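Local coordinates for oxidoreductase (Listeria innocua, PDB 3E18), which is an NAD-binding oxidoreductase of the Gfo/Idh/MocA family, probably a dehydrogenase, whose physiological substrate is unknown, at residues A[94-99]-A[178-183]; A[123-128]-A[251-256]; A[182-187]-A[236-241]. One frame throughout, in Å; residues are numbered along the deposited sequence.

Along the chain the segments come in the order 94-99, 123-128, 178-187, 236-241 and 251-256, so contacts 1 and 2 interlock and contact 3 is nested inside the loop closed by contact 2. Helix 173-188 serves both contact 1 and contact 3, which share Leu182 and Asp183. The centre of contact 1 lies about 15 Å from that of contact 2 and 14 Å from that of contact 3, while contacts 2 and 3 are about 10 Å apart. A salt bridge from Arg126 to Asp183 ties contact 2 to this helix. Together they connect the Rossmann domain and the nicotinamide end of NAD to the large C-terminal sheet.

Contact 1 (A[94-99]-A[178-183]). With NAD (nicotinamide-adenine-dinucleotide), chain E; GOL (glycerol), chain G.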
loop_
_atom_site.group_PDB
_atom_site.type_symbol
_atom_site.label_atom_id
_atom_site.label_comp_id
_atom_site.label_asym_id
_atom_site.label_seq_id
_atom_site.Cartn_x
_atom_site.Cartn_y
_atom_site.Cartn_z
ATOM N N CYS A 94 1.445 20.166 26.197
ATOM C CA CYS A 94 1.108 20.737 24.909
ATOM C C CYS A 94 0.449 19.702 24.003
ATOM O O CYS A 94 0.949 18.599 23.830
ATOM C CB CYS A 94 2.352 21.310 24.242
ATOM S SG CYS A 94 2.039 22.242 22.748
ATOM N N GLU A 95 -0.682 20.077 23.422
ATOM C CA GLU A 95 -1.317 19.259 22.405
ATOM C C GLU A 95 -0.461 18.992 21.164
ATOM O O GLU A 95 0.401 19.791 20.806
ATOM C CB GLU A 95 -2.644 19.876 21.986
ATOM C CG GLU A 95 -3.820 19.343 22.780
ATOM C CD GLU A 95 -4.017 17.821 22.637
ATOM O OE1 GLU A 95 -3.352 17.160 21.805
ATOM O OE2 GLU A 95 -4.838 17.275 23.388
ATOM N N LYS A 96 -0.707 17.833 20.547
ATOM C CA LYS A 96 -0.106 17.430 19.271
ATOM C C LYS A 96 -0.614 18.308 18.121
ATOM O O LYS A 96 -1.737 18.827 18.193
ATOM C CB LYS A 96 -0.429 15.948 18.987
ATOM C CG LYS A 96 -1.931 15.617 18.845
ATOM C CD LYS A 96 -2.326 15.232 17.408
ATOM C CE LYS A 96 -2.909 16.356 16.559
ATOM N NZ LYS A 96 -4.398 16.424 16.553
ATOM N N PRO A 97 0.207 18.531 17.070
ATOM C CA PRO A 97 1.654 18.346 16.953
ATOM C C PRO A 97 2.220 19.464 17.828
ATOM O O PRO A 97 1.630 20.551 17.879
ATOM C CB PRO A 97 1.930 18.596 15.464
ATOM C CG PRO A 97 0.820 19.432 14.989
ATOM C CD PRO A 97 -0.383 19.041 15.817
ATOM N N VAL A 98 3.281 19.197 18.583
ATOM C CA VAL A 98 3.672 20.187 19.573
ATOM C C VAL A 98 4.128 21.469 18.914
ATOM O O VAL A 98 3.760 22.548 19.357
ATOM C CB VAL A 98 4.704 19.693 20.590
ATOM C CG1 VAL A 98 4.039 18.717 21.520
ATOM C CG2 VAL A 98 5.929 19.094 19.909
ATOM N N THR A 99 4.900 21.338 17.837
ATOM C CA THR A 99 5.356 22.475 17.058
ATOM C C THR A 99 5.305 22.121 15.580
ATOM O O THR A 99 5.142 20.949 15.208
ATOM C CB THR A 99 6.784 22.870 17.401
ATOM O OG1 THR A 99 7.644 21.728 17.256
ATOM C CG2 THR A 99 6.888 23.439 18.811
ATOM N N GLY A 178 -1.674 12.236 11.107
ATOM C CA GLY A 178 -0.360 11.659 10.821
ATOM C C GLY A 178 0.530 11.603 12.033
ATOM O O GLY A 178 1.171 10.585 12.278
ATOM N N VAL A 179 0.567 12.688 12.808
ATOM C CA VAL A 179 1.382 12.727 14.015
ATOM C C VAL A 179 1.004 11.608 15.001
ATOM O O VAL A 179 1.883 10.982 15.549
ATOM C CB VAL A 179 1.397 14.148 14.678
ATOM C CG1 VAL A 179 0.019 14.596 14.989
ATOM C CG2 VAL A 179 2.250 14.185 15.933
ATOM N N HIS A 180 -0.287 11.332 15.195
ATOM C CA HIS A 180 -0.702 10.191 16.037
ATOM C C HIS A 180 -0.179 8.859 15.514
ATOM O O HIS A 180 0.347 8.048 16.282
ATOM C CB HIS A 180 -2.215 10.057 16.053
ATOM C CG HIS A 180 -2.905 11.053 16.913
ATOM N ND1 HIS A 180 -2.495 11.342 18.198
ATOM C CD2 HIS A 180 -4.024 11.787 16.694
ATOM C CE1 HIS A 180 -3.324 12.224 18.725
ATOM N NE2 HIS A 180 -4.260 12.509 17.835
ATOM N N LEU A 181 -0.332 8.629 14.210
ATOM C CA LEU A 181 -0.000 7.320 13.640
ATOM C C LEU A 181 1.496 7.120 13.573
ATOM O O LEU A 181 1.994 6.014 13.789
ATOM C CB LEU A 181 -0.606 7.160 12.255
ATOM C CG LEU A 181 -2.125 7.328 12.179
ATOM C CD1 LEU A 181 -2.556 7.018 10.779
ATOM C CD2 LEU A 181 -2.785 6.371 13.148
ATOM N N LEU A 182 2.218 8.197 13.293
ATOM C CA LEU A 182 3.677 8.109 13.177
ATOM C C LEU A 182 4.326 7.969 14.548
ATOM O O LEU A 182 5.397 7.334 14.703
ATOM C CB LEU A 182 4.223 9.352 12.480
ATOM C CG LEU A 182 3.824 9.552 11.011
ATOM C CD1 LEU A 182 4.160 10.952 10.596
ATOM C CD2 LEU A 182 4.434 8.523 10.060
ATOM N N ASP A 183 3.696 8.606 15.532
ATOM C CA ASP A 183 4.145 8.518 16.924
ATOM C C ASP A 183 3.954 7.108 17.491
ATOM O O ASP A 183 4.881 6.558 18.106
ATOM C CB ASP A 183 3.456 9.566 17.797
ATOM C CG ASP A 183 3.846 9.441 19.244
ATOM O OD1 ASP A 183 5.017 9.746 19.589
ATOM O OD2 ASP A 183 2.988 8.986 20.017
HETATM P PA NAD E . -10.359 24.674 18.377
HETATM O O1A NAD E . -11.610 23.915 18.604
HETATM O O2A NAD E . -10.415 25.601 17.233
HETATM O O5B NAD E . -9.942 25.454 19.716
HETATM C C5B NAD E . -8.767 26.225 19.842
HETATM C C4B NAD E . -9.045 27.301 20.886
HETATM O O4B NAD E . -7.874 28.044 21.170
HETATM C C3B NAD E . -10.095 28.291 20.388
HETATM O O3B NAD E . -11.121 28.392 21.346
HETATM C C2B NAD E . -9.336 29.596 20.262
HETATM O O2B NAD E . -10.133 30.721 20.551
HETATM C C1B NAD E . -8.208 29.413 21.261
HETATM N N9A NAD E . -7.023 30.234 20.965
HETATM C C8A NAD E . -6.506 30.553 19.733
HETATM N N7A NAD E . -5.401 31.316 19.915
HETATM C C5A NAD E . -5.216 31.488 21.245
HETATM C C6A NAD E . -4.259 32.182 21.978
HETATM N N6A NAD E . -3.195 32.684 21.354
HETATM N N1A NAD E . -4.330 32.180 23.363
HETATM C C2A NAD E . -5.341 31.504 24.016
HETATM N N3A NAD E . -6.288 30.820 23.281
HETATM C C4A NAD E . -6.228 30.814 21.919
HETATM O O3 NAD E . -9.142 23.625 18.167
HETATM P PN NAD E . -9.115 22.134 18.730
HETATM O O1N NAD E . -9.710 21.210 17.727
HETATM O O2N NAD E . -9.563 22.096 20.141
HETATM O O5D NAD E . -7.510 21.820 18.702
HETATM C C5D NAD E . -6.570 22.566 19.444
HETATM C C4D NAD E . -5.260 21.758 19.583
HETATM O O4D NAD E . -5.546 20.455 20.058
HETATM C C3D NAD E . -4.533 21.561 18.264
HETATM O O3D NAD E . -3.133 21.538 18.500
HETATM C C2D NAD E . -4.945 20.181 17.794
HETATM O O2D NAD E . -3.908 19.590 17.046
HETATM C C1D NAD E . -5.150 19.459 19.118
HETATM N N1N NAD E . -6.103 18.317 19.091
HETATM C C2N NAD E . -5.630 17.114 19.533
HETATM C C3N NAD E . -6.430 15.977 19.562
HETATM C C7N NAD E . -5.922 14.760 20.272
HETATM O O7N NAD E . -6.619 13.551 20.134
HETATM N N7N NAD E . -4.827 14.834 21.034
HETATM C C4N NAD E . -7.769 16.074 19.157
HETATM C C5N NAD E . -8.259 17.307 18.720
HETATM C C6N NAD E . -7.418 18.426 18.700
HETATM C C1 GOL G . -8.385 12.867 16.671
HETATM O O1 GOL G . -7.493 12.525 17.715
HETATM C C2 GOL G . -7.832 13.985 15.783
HETATM O O2 GOL G . -6.571 14.446 16.240
HETATM C C3 GOL G . -8.866 15.113 15.754
HETATM O O3 GOL G . -8.408 16.246 15.042
#
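Lys96 bends over the ring of His180 and against Val179, joining the Glu-Lys-Pro signature of the Gfo/Idh/MocA family to helix 173-188. The tight part is made by CD of Lys96, which sits over one ring face, 3.6 Å from the His180 centroid, in a CH-pi contact. The same CD lies 3.4 Å from CG1 of Val179, a closeness to be taken with caution because Lys96 was modelled in two conformers. The long methylene chain, turned at chi2, chi3 and chi4, lets lysine pack as a hydrocarbon while NZ makes a salt bridge to Asp176 and a hydrogen bond, 3.0 Å, to O2 of a glycerol, probably from the crystallisation liquor. Beyond the ring the packing gives way to this polar pocket, where the bonds from His180 NE2 to the glycerol are weak. Pro97, behind a cis peptide, meets Val179 more loosely, CB to CG2 4.4 Å. Glu95 OE1 takes the nicotinamide amide N7N at 2.9 Å in a nearly straight bond (163°), and the carbonyl O of Lys96 holds ribose O2D at 2.6 Å. The junction lies where strand 91-95 leaves the parallel Rossmann sheet beside strand 119-122, with helix 173-188 facing it and helix 325-344 against both segments.

Contact 2 (A[123-128]-A[251-256]). With NAD (nicotinamide-adenine-dinucleotide), chain E.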
loop_
_atom_site.group_PDB
_atom_site.type_symbol
_atom_site.label_atom_id
_atom_site.label_comp_id
_atom_site.label_asym_id
_atom_site.label_seq_id
_atom_site.Cartn_x
_atom_site.Cartn_y
_atom_site.Cartn_z
ATOM N N GLN A 123 0.539 12.865 23.625
ATOM C CA GLN A 123 0.369 11.785 22.658
ATOM C C GLN A 123 -0.599 10.742 23.215
ATOM O O GLN A 123 -0.222 9.631 23.528
ATOM C CB GLN A 123 1.742 11.205 22.244
ATOM C CG GLN A 123 2.700 12.252 21.600
ATOM C CD GLN A 123 2.262 12.794 20.230
ATOM O OE1 GLN A 123 1.325 12.295 19.592
ATOM N NE2 GLN A 123 2.948 13.824 19.778
ATOM N N ASN A 124 -1.881 11.119 23.317
ATOM C CA ASN A 124 -2.879 10.291 23.975
ATOM C C ASN A 124 -3.185 8.990 23.226
ATOM O O ASN A 124 -3.664 8.030 23.822
ATOM C CB ASN A 124 -4.191 11.085 24.170
ATOM C CG ASN A 124 -4.733 11.646 22.872
ATOM O OD1 ASN A 124 -3.984 12.175 22.067
ATOM N ND2 ASN A 124 -6.052 11.553 22.674
ATOM N N ARG A 125 -2.894 8.938 21.925
ATOM C CA ARG A 125 -3.254 7.739 21.145
ATOM C C ARG A 125 -2.285 6.569 21.302
ATOM O O ARG A 125 -2.512 5.482 20.759
ATOM C CB ARG A 125 -3.575 8.095 19.690
ATOM C CG ARG A 125 -4.864 8.932 19.612
ATOM C CD ARG A 125 -5.517 8.875 18.254
ATOM N NE ARG A 125 -6.811 9.554 18.245
ATOM C CZ ARG A 125 -7.999 8.964 18.393
ATOM N NH1 ARG A 125 -8.106 7.648 18.567
ATOM N NH2 ARG A 125 -9.095 9.703 18.344
ATOM N N ARG A 126 -1.221 6.775 22.077
ATOM C CA ARG A 126 -0.375 5.667 22.515
ATOM C C ARG A 126 -1.145 4.725 23.442
ATOM O O ARG A 126 -0.781 3.568 23.583
ATOM C CB ARG A 126 0.852 6.177 23.245
ATOM C CG ARG A 126 1.835 6.881 22.378
ATOM C CD ARG A 126 3.087 7.154 23.168
ATOM N NE ARG A 126 3.978 8.042 22.446
ATOM C CZ ARG A 126 5.255 8.222 22.771
ATOM N NH1 ARG A 126 5.745 7.605 23.825
ATOM N NH2 ARG A 126 6.021 9.057 22.082
ATOM N N TRP A 127 -2.227 5.225 24.035
ATOM C CA TRP A 127 -3.091 4.434 24.911
ATOM C C TRP A 127 -4.282 3.796 24.166
ATOM O O TRP A 127 -5.099 3.110 24.777
ATOM C CB TRP A 127 -3.584 5.302 26.084
ATOM C CG TRP A 127 -2.553 5.530 27.187
ATOM C CD1 TRP A 127 -2.465 4.857 28.375
ATOM C CD2 TRP A 127 -1.481 6.491 27.195
ATOM N NE1 TRP A 127 -1.415 5.338 29.126
ATOM C CE2 TRP A 127 -0.796 6.345 28.431
ATOM C CE3 TRP A 127 -1.039 7.470 26.286
ATOM C CZ2 TRP A 127 0.318 7.128 28.777
ATOM C CZ3 TRP A 127 0.080 8.262 26.635
ATOM C CH2 TRP A 127 0.740 8.082 27.874
ATOM N N ASP A 128 -4.378 4.023 22.857
ATOM C CA ASP A 128 -5.463 3.459 22.041
ATOM C C ASP A 128 -5.449 1.929 22.101
ATOM O O ASP A 128 -4.397 1.306 21.959
ATOM C CB ASP A 128 -5.364 3.935 20.589
ATOM C CG ASP A 128 -6.101 5.246 20.331
ATOM O OD1 ASP A 128 -6.607 5.876 21.289
ATOM O OD2 ASP A 128 -6.178 5.650 19.145
ATOM N N HIS A 251 -9.966 -4.529 11.839
ATOM C CA HIS A 251 -10.786 -3.844 10.844
ATOM C C HIS A 251 -11.057 -2.388 11.167
ATOM O O HIS A 251 -10.899 -1.508 10.312
ATOM C CB HIS A 251 -12.110 -4.578 10.662
ATOM C CG HIS A 251 -11.957 -5.943 10.084
ATOM N ND1 HIS A 251 -11.680 -6.160 8.752
ATOM C CD2 HIS A 251 -12.041 -7.167 10.656
ATOM C CE1 HIS A 251 -11.599 -7.460 8.528
ATOM N NE2 HIS A 251 -11.810 -8.093 9.669
ATOM N N ASP A 252 -11.442 -2.137 12.411
ATOM C CA ASP A 252 -12.106 -0.900 12.775
ATOM C C ASP A 252 -11.870 -0.600 14.266
ATOM O O ASP A 252 -11.237 -1.395 14.978
ATOM C CB ASP A 252 -13.606 -1.067 12.466
ATOM C CG ASP A 252 -14.386 0.223 12.574
ATOM O OD1 ASP A 252 -15.367 0.254 13.363
ATOM O OD2 ASP A 252 -14.019 1.202 11.887
ATOM N N TRP A 253 -12.374 0.545 14.724
ATOM C CA TRP A 253 -12.326 0.966 16.128
ATOM C C TRP A 253 -13.063 0.019 17.087
ATOM O O TRP A 253 -12.784 0.017 18.286
ATOM C CB TRP A 253 -12.889 2.386 16.295
ATOM C CG TRP A 253 -12.219 3.431 15.446
ATOM C CD1 TRP A 253 -12.785 4.144 14.420
ATOM C CD2 TRP A 253 -10.860 3.880 15.544
ATOM N NE1 TRP A 253 -11.858 5.004 13.875
ATOM C CE2 TRP A 253 -10.672 4.867 14.550
ATOM C CE3 TRP A 253 -9.784 3.542 16.376
ATOM C CZ2 TRP A 253 -9.453 5.515 14.363
ATOM C CZ3 TRP A 253 -8.574 4.196 16.196
ATOM C CH2 TRP A 253 -8.417 5.168 15.195
ATOM N N ASP A 254 -13.995 -0.777 16.564
ATOM C CA ASP A 254 -14.685 -1.785 17.371
ATOM C C ASP A 254 -13.804 -3.000 17.732
ATOM O O ASP A 254 -14.234 -3.880 18.472
ATOM C CB ASP A 254 -16.009 -2.201 16.704
ATOM C CG ASP A 254 -15.815 -2.941 15.373
ATOM O OD1 ASP A 254 -14.667 -3.076 14.881
ATOM O OD2 ASP A 254 -16.840 -3.399 14.813
ATOM N N LEU A 255 -12.587 -3.043 17.180
ATOM C CA LEU A 255 -11.567 -4.071 17.507
ATOM C C LEU A 255 -11.858 -5.463 16.921
ATOM O O LEU A 255 -11.280 -6.458 17.367
ATOM C CB LEU A 255 -11.322 -4.165 19.021
ATOM C CG LEU A 255 -10.411 -3.197 19.788
ATOM C CD1 LEU A 255 -10.164 -1.842 19.113
ATOM C CD2 LEU A 255 -10.929 -3.022 21.188
ATOM N N SER A 256 -12.750 -5.533 15.933
ATOM C CA SER A 256 -12.970 -6.777 15.202
ATOM C C SER A 256 -11.758 -7.102 14.333
ATOM O O SER A 256 -11.071 -6.205 13.851
ATOM C CB SER A 256 -14.218 -6.698 14.322
ATOM O OG SER A 256 -14.056 -5.734 13.301
HETATM P PA NAD E . -10.359 24.674 18.377
HETATM O O1A NAD E . -11.610 23.915 18.604
HETATM O O2A NAD E . -10.415 25.601 17.233
HETATM O O5B NAD E . -9.942 25.454 19.716
HETATM C C5B NAD E . -8.767 26.225 19.842
HETATM C C4B NAD E . -9.045 27.301 20.886
HETATM O O4B NAD E . -7.874 28.044 21.170
HETATM C C3B NAD E . -10.095 28.291 20.388
HETATM O O3B NAD E . -11.121 28.392 21.346
HETATM C C2B NAD E . -9.336 29.596 20.262
HETATM O O2B NAD E . -10.133 30.721 20.551
HETATM C C1B NAD E . -8.208 29.413 21.261
HETATM N N9A NAD E . -7.023 30.234 20.965
HETATM C C8A NAD E . -6.506 30.553 19.733
HETATM N N7A NAD E . -5.401 31.316 19.915
HETATM C C5A NAD E . -5.216 31.488 21.245
HETATM C C6A NAD E . -4.259 32.182 21.978
HETATM N N6A NAD E . -3.195 32.684 21.354
HETATM N N1A NAD E . -4.330 32.180 23.363
HETATM C C2A NAD E . -5.341 31.504 24.016
HETATM N N3A NAD E . -6.288 30.820 23.281
HETATM C C4A NAD E . -6.228 30.814 21.919
HETATM O O3 NAD E . -9.142 23.625 18.167
HETATM P PN NAD E . -9.115 22.134 18.730
HETATM O O1N NAD E . -9.710 21.210 17.727
HETATM O O2N NAD E . -9.563 22.096 20.141
HETATM O O5D NAD E . -7.510 21.820 18.702
HETATM C C5D NAD E . -6.570 22.566 19.444
HETATM C C4D NAD E . -5.260 21.758 19.583
HETATM O O4D NAD E . -5.546 20.455 20.058
HETATM C C3D NAD E . -4.533 21.561 18.264
HETATM O O3D NAD E . -3.133 21.538 18.500
HETATM C C2D NAD E . -4.945 20.181 17.794
HETATM O O2D NAD E . -3.908 19.590 17.046
HETATM C C1D NAD E . -5.150 19.459 19.118
HETATM N N1N NAD E . -6.103 18.317 19.091
HETATM C C2N NAD E . -5.630 17.114 19.533
HETATM C C3N NAD E . -6.430 15.977 19.562
HETATM C C7N NAD E . -5.922 14.760 20.272
HETATM O O7N NAD E . -6.619 13.551 20.134
HETATM N N7N NAD E . -4.827 14.834 21.034
HETATM C C4N NAD E . -7.769 16.074 19.157
HETATM C C5N NAD E . -8.259 17.307 18.720
HETATM C C6N NAD E . -7.418 18.426 18.700
#
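Asp128 and Trp253 mark the nearest approach of the two backbones, their CA atoms 9.4 Å apart, so the contact is made by side-chain ends alone. One partner is the 3-10 turn 124-127, which leads from the last Rossmann strand, 119-122, to helix 129-140; the other is a type I beta turn, Asp252 to Leu255, in the loop joining antiparallel strands 246-250 and 257-262. Arg125 and Asp128 first pair with each other: NH1 of Arg125 gives a hydrogen bond to OD2 of Asp128 at 2.8 Å, a salt bridge that uses the syn lone pair of the carboxylate and lies close to the guanidinium plane. Arginine suits the site because its chain, extended from CG to NE, carries a flat charged group far from the backbone, where NE also binds a glycerol. Trp253 brings the six-membered end of its indole up to this pair. Its CH2 lies 4.2 Å from NH1 of Arg125 and its CZ3 lies 4.1 Å from OD2 of Asp128, both approached obliquely. The guanidinium is tilted 44° to the indole, whereas the carboxylate stands steeply to it, at 79°. With only 67 Å² buried, this is a light touch at the surface, in which the broad indole of tryptophan reaches both members of the ion pair; the same ring also rests on Arg238 and Asp130. One residue before Arg125, the turn becomes part of the cofactor site. Asn124 has the donor and the acceptor that match a carboxamide: ND2 gives a bond to NAD O7N at 3.3 Å, and OD1 accepts from NAD N7N at 3.0 Å, with an angle of 166° at the hydrogen.

Contact 3 (A[182-187]-A[236-241]); sequences LDQLLF and LPRWYV
A classic beta bulge, in which Arg238 and Trp239 both face Ile250, places two neighbouring side chains of the C-terminal sheet so that their ends meet Gln184 on helix 173-188. Arg238 NH2 gives a weak hydrogen bond to OE1 of Gln184, 3.0 Å long and bent to 133°. The two side chains come from opposite directions, and their amide and guanidinium planes are nearly coplanar, 7° apart, with OE1 at the guanidinium edge. A water bridges the same two groups, accepting from Gln184 NE2 at 2.9 Å and from Arg238 NH2 at 2.8 Å. Glutamine suits this place because its amide can accept from the arginine and donate at the same time: NE2 also bonds to the carbonyl O of Arg125, tying the helix to the 3-10 turn. Arg238 leaves the backbone with CG anti to its N (chi1 176°) and then turns at chi2, which lays the guanidinium over the indole next door. NE1 of Trp239 stands 3.5 Å above the guanidinium plane, over its centre. The carboxylate OD2 of Asp130 holds the two together, taking both Arg238 NE and Trp239 NE1, while Arg238 NH1 goes to Ser151; the negative charge probably offsets that of the buried arginine. CZ2, on the six-membered ring of Trp239, lies 3.5 Å from OE1 of Gln184, which meets the ring obliquely. Tyr240, next along the strand, bonds through OH to Asn232 and Ile234 of the second subunit. A large, mainly antiparallel sheet with helices packed on one face and a subunit contact on the other is the arrangement typical of the C-terminal domain of Gfo/Idh/MocA oxidoreductases.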
loop_
_atom_site.group_PDB
_atom_site.type_symbol
_atom_site.label_atom_id
_atom_site.label_comp_id
_atom_site.label_asym_id
_atom_site.label_seq_id
_atom_site.Cartn_x
_atom_site.Cartn_y
_atom_site.Cartn_z
ATOM N N LEU A 182 2.218 8.197 13.293
ATOM C CA LEU A 182 3.677 8.109 13.177
ATOM C C LEU A 182 4.326 7.969 14.548
ATOM O O LEU A 182 5.397 7.334 14.703
ATOM C CB LEU A 182 4.223 9.352 12.480
ATOM C CG LEU A 182 3.824 9.552 11.011
ATOM C CD1 LEU A 182 4.160 10.952 10.596
ATOM C CD2 LEU A 182 4.434 8.523 10.060
ATOM N N ASP A 183 3.696 8.606 15.532
ATOM C CA ASP A 183 4.145 8.518 16.924
ATOM C C ASP A 183 3.954 7.108 17.491
ATOM O O ASP A 183 4.881 6.558 18.106
ATOM C CB ASP A 183 3.456 9.566 17.797
ATOM C CG ASP A 183 3.846 9.441 19.244
ATOM O OD1 ASP A 183 5.017 9.746 19.589
ATOM O OD2 ASP A 183 2.988 8.986 20.017
ATOM N N GLN A 184 2.774 6.525 17.258
ATOM C CA GLN A 184 2.530 5.088 17.519
ATOM C C GLN A 184 3.633 4.220 16.936
ATOM O O GLN A 184 4.234 3.403 17.633
ATOM C CB GLN A 184 1.197 4.655 16.921
ATOM C CG GLN A 184 -0.016 5.000 17.808
ATOM C CD GLN A 184 -1.352 4.646 17.162
ATOM O OE1 GLN A 184 -1.425 4.245 16.000
ATOM N NE2 GLN A 184 -2.415 4.783 17.930
ATOM N N LEU A 185 3.928 4.432 15.661
ATOM C CA LEU A 185 4.905 3.588 14.957
ATOM C C LEU A 185 6.311 3.697 15.524
ATOM O O LEU A 185 7.027 2.686 15.685
ATOM C CB LEU A 185 4.929 3.974 13.470
ATOM C CG LEU A 185 5.943 3.271 12.559
ATOM C CD1 LEU A 185 5.601 1.794 12.358
ATOM C CD2 LEU A 185 6.013 4.004 11.232
ATOM N N LEU A 186 6.727 4.928 15.792
ATOM C CA LEU A 186 8.088 5.184 16.284
ATOM C C LEU A 186 8.240 4.802 17.765
ATOM O O LEU A 186 9.327 4.419 18.234
ATOM C CB LEU A 186 8.467 6.646 16.016
ATOM C CG LEU A 186 9.436 6.907 14.851
ATOM C CD1 LEU A 186 9.052 6.155 13.586
ATOM C CD2 LEU A 186 9.610 8.398 14.566
ATOM N N PHE A 187 7.139 4.912 18.497
ATOM C CA PHE A 187 7.053 4.379 19.858
ATOM C C PHE A 187 7.186 2.842 19.863
ATOM O O PHE A 187 7.866 2.284 20.729
ATOM C CB PHE A 187 5.735 4.841 20.515
ATOM C CG PHE A 187 5.519 4.326 21.921
ATOM C CD1 PHE A 187 6.521 4.436 22.890
ATOM C CD2 PHE A 187 4.290 3.766 22.278
ATOM C CE1 PHE A 187 6.310 3.972 24.194
ATOM C CE2 PHE A 187 4.065 3.290 23.581
ATOM C CZ PHE A 187 5.081 3.402 24.537
ATOM N N LEU A 236 -10.464 0.951 4.314
ATOM C CA LEU A 236 -9.602 -0.214 4.416
ATOM C C LEU A 236 -9.366 -0.470 5.914
ATOM O O LEU A 236 -9.698 0.394 6.717
ATOM C CB LEU A 236 -8.274 0.027 3.672
ATOM C CG LEU A 236 -8.331 0.041 2.134
ATOM C CD1 LEU A 236 -6.933 0.234 1.547
ATOM C CD2 LEU A 236 -8.948 -1.239 1.580
ATOM N N PRO A 237 -8.831 -1.656 6.311
ATOM C CA PRO A 237 -8.641 -1.894 7.758
ATOM C C PRO A 237 -7.768 -0.884 8.500
ATOM O O PRO A 237 -6.821 -0.318 7.922
ATOM C CB PRO A 237 -7.956 -3.278 7.813
ATOM C CG PRO A 237 -7.518 -3.560 6.449
ATOM C CD PRO A 237 -8.462 -2.854 5.534
ATOM N N ARG A 238 -8.073 -0.704 9.785
ATOM C CA ARG A 238 -7.274 0.128 10.675
ATOM C C ARG A 238 -5.836 -0.404 10.751
ATOM O O ARG A 238 -4.894 0.373 10.644
ATOM C CB ARG A 238 -7.942 0.204 12.056
ATOM C CG ARG A 238 -7.176 0.961 13.132
ATOM C CD ARG A 238 -7.070 2.460 12.899
ATOM N NE ARG A 238 -6.138 3.046 13.856
ATOM C CZ ARG A 238 -4.818 3.116 13.699
ATOM N NH1 ARG A 238 -4.224 2.682 12.592
ATOM N NH2 ARG A 238 -4.090 3.659 14.653
ATOM N N TRP A 239 -5.677 -1.718 10.904
ATOM C CA TRP A 239 -4.328 -2.337 11.009
ATOM C C TRP A 239 -4.238 -3.557 10.102
ATOM O O TRP A 239 -5.195 -4.317 9.989
ATOM C CB TRP A 239 -4.064 -2.770 12.447
ATOM C CG TRP A 239 -3.803 -1.617 13.412
ATOM C CD1 TRP A 239 -4.697 -1.043 14.274
ATOM C CD2 TRP A 239 -2.568 -0.938 13.602
ATOM N NE1 TRP A 239 -4.092 -0.032 14.992
ATOM C CE2 TRP A 239 -2.778 0.045 14.600
ATOM C CE3 TRP A 239 -1.290 -1.073 13.035
ATOM C CZ2 TRP A 239 -1.761 0.898 15.036
ATOM C CZ3 TRP A 239 -0.283 -0.224 13.457
ATOM C CH2 TRP A 239 -0.519 0.752 14.446
ATOM N N TYR A 240 -3.099 -3.737 9.441
ATOM C CA TYR A 240 -2.840 -4.947 8.687
ATOM C C TYR A 240 -1.359 -5.190 8.891
ATOM O O TYR A 240 -0.534 -4.371 8.497
ATOM C CB TYR A 240 -3.178 -4.778 7.201
ATOM C CG TYR A 240 -2.861 -6.000 6.331
ATOM C CD1 TYR A 240 -3.728 -7.103 6.277
ATOM C CD2 TYR A 240 -1.694 -6.044 5.567
ATOM C CE1 TYR A 240 -3.434 -8.219 5.477
ATOM C CE2 TYR A 240 -1.394 -7.151 4.762
ATOM C CZ TYR A 240 -2.259 -8.235 4.729
ATOM O OH TYR A 240 -1.953 -9.315 3.927
ATOM N N VAL A 241 -1.033 -6.288 9.553
ATOM C CA VAL A 241 0.354 -6.507 9.990
ATOM C C VAL A 241 0.863 -7.873 9.568
ATOM O O VAL A 241 0.124 -8.831 9.566
ATOM C CB VAL A 241 0.520 -6.289 11.535
ATOM C CG1 VAL A 241 0.304 -4.800 11.916
ATOM C CG2 VAL A 241 -0.440 -7.180 12.346
HETATM O O HOH W 1 -5.122 4.141 17.243
#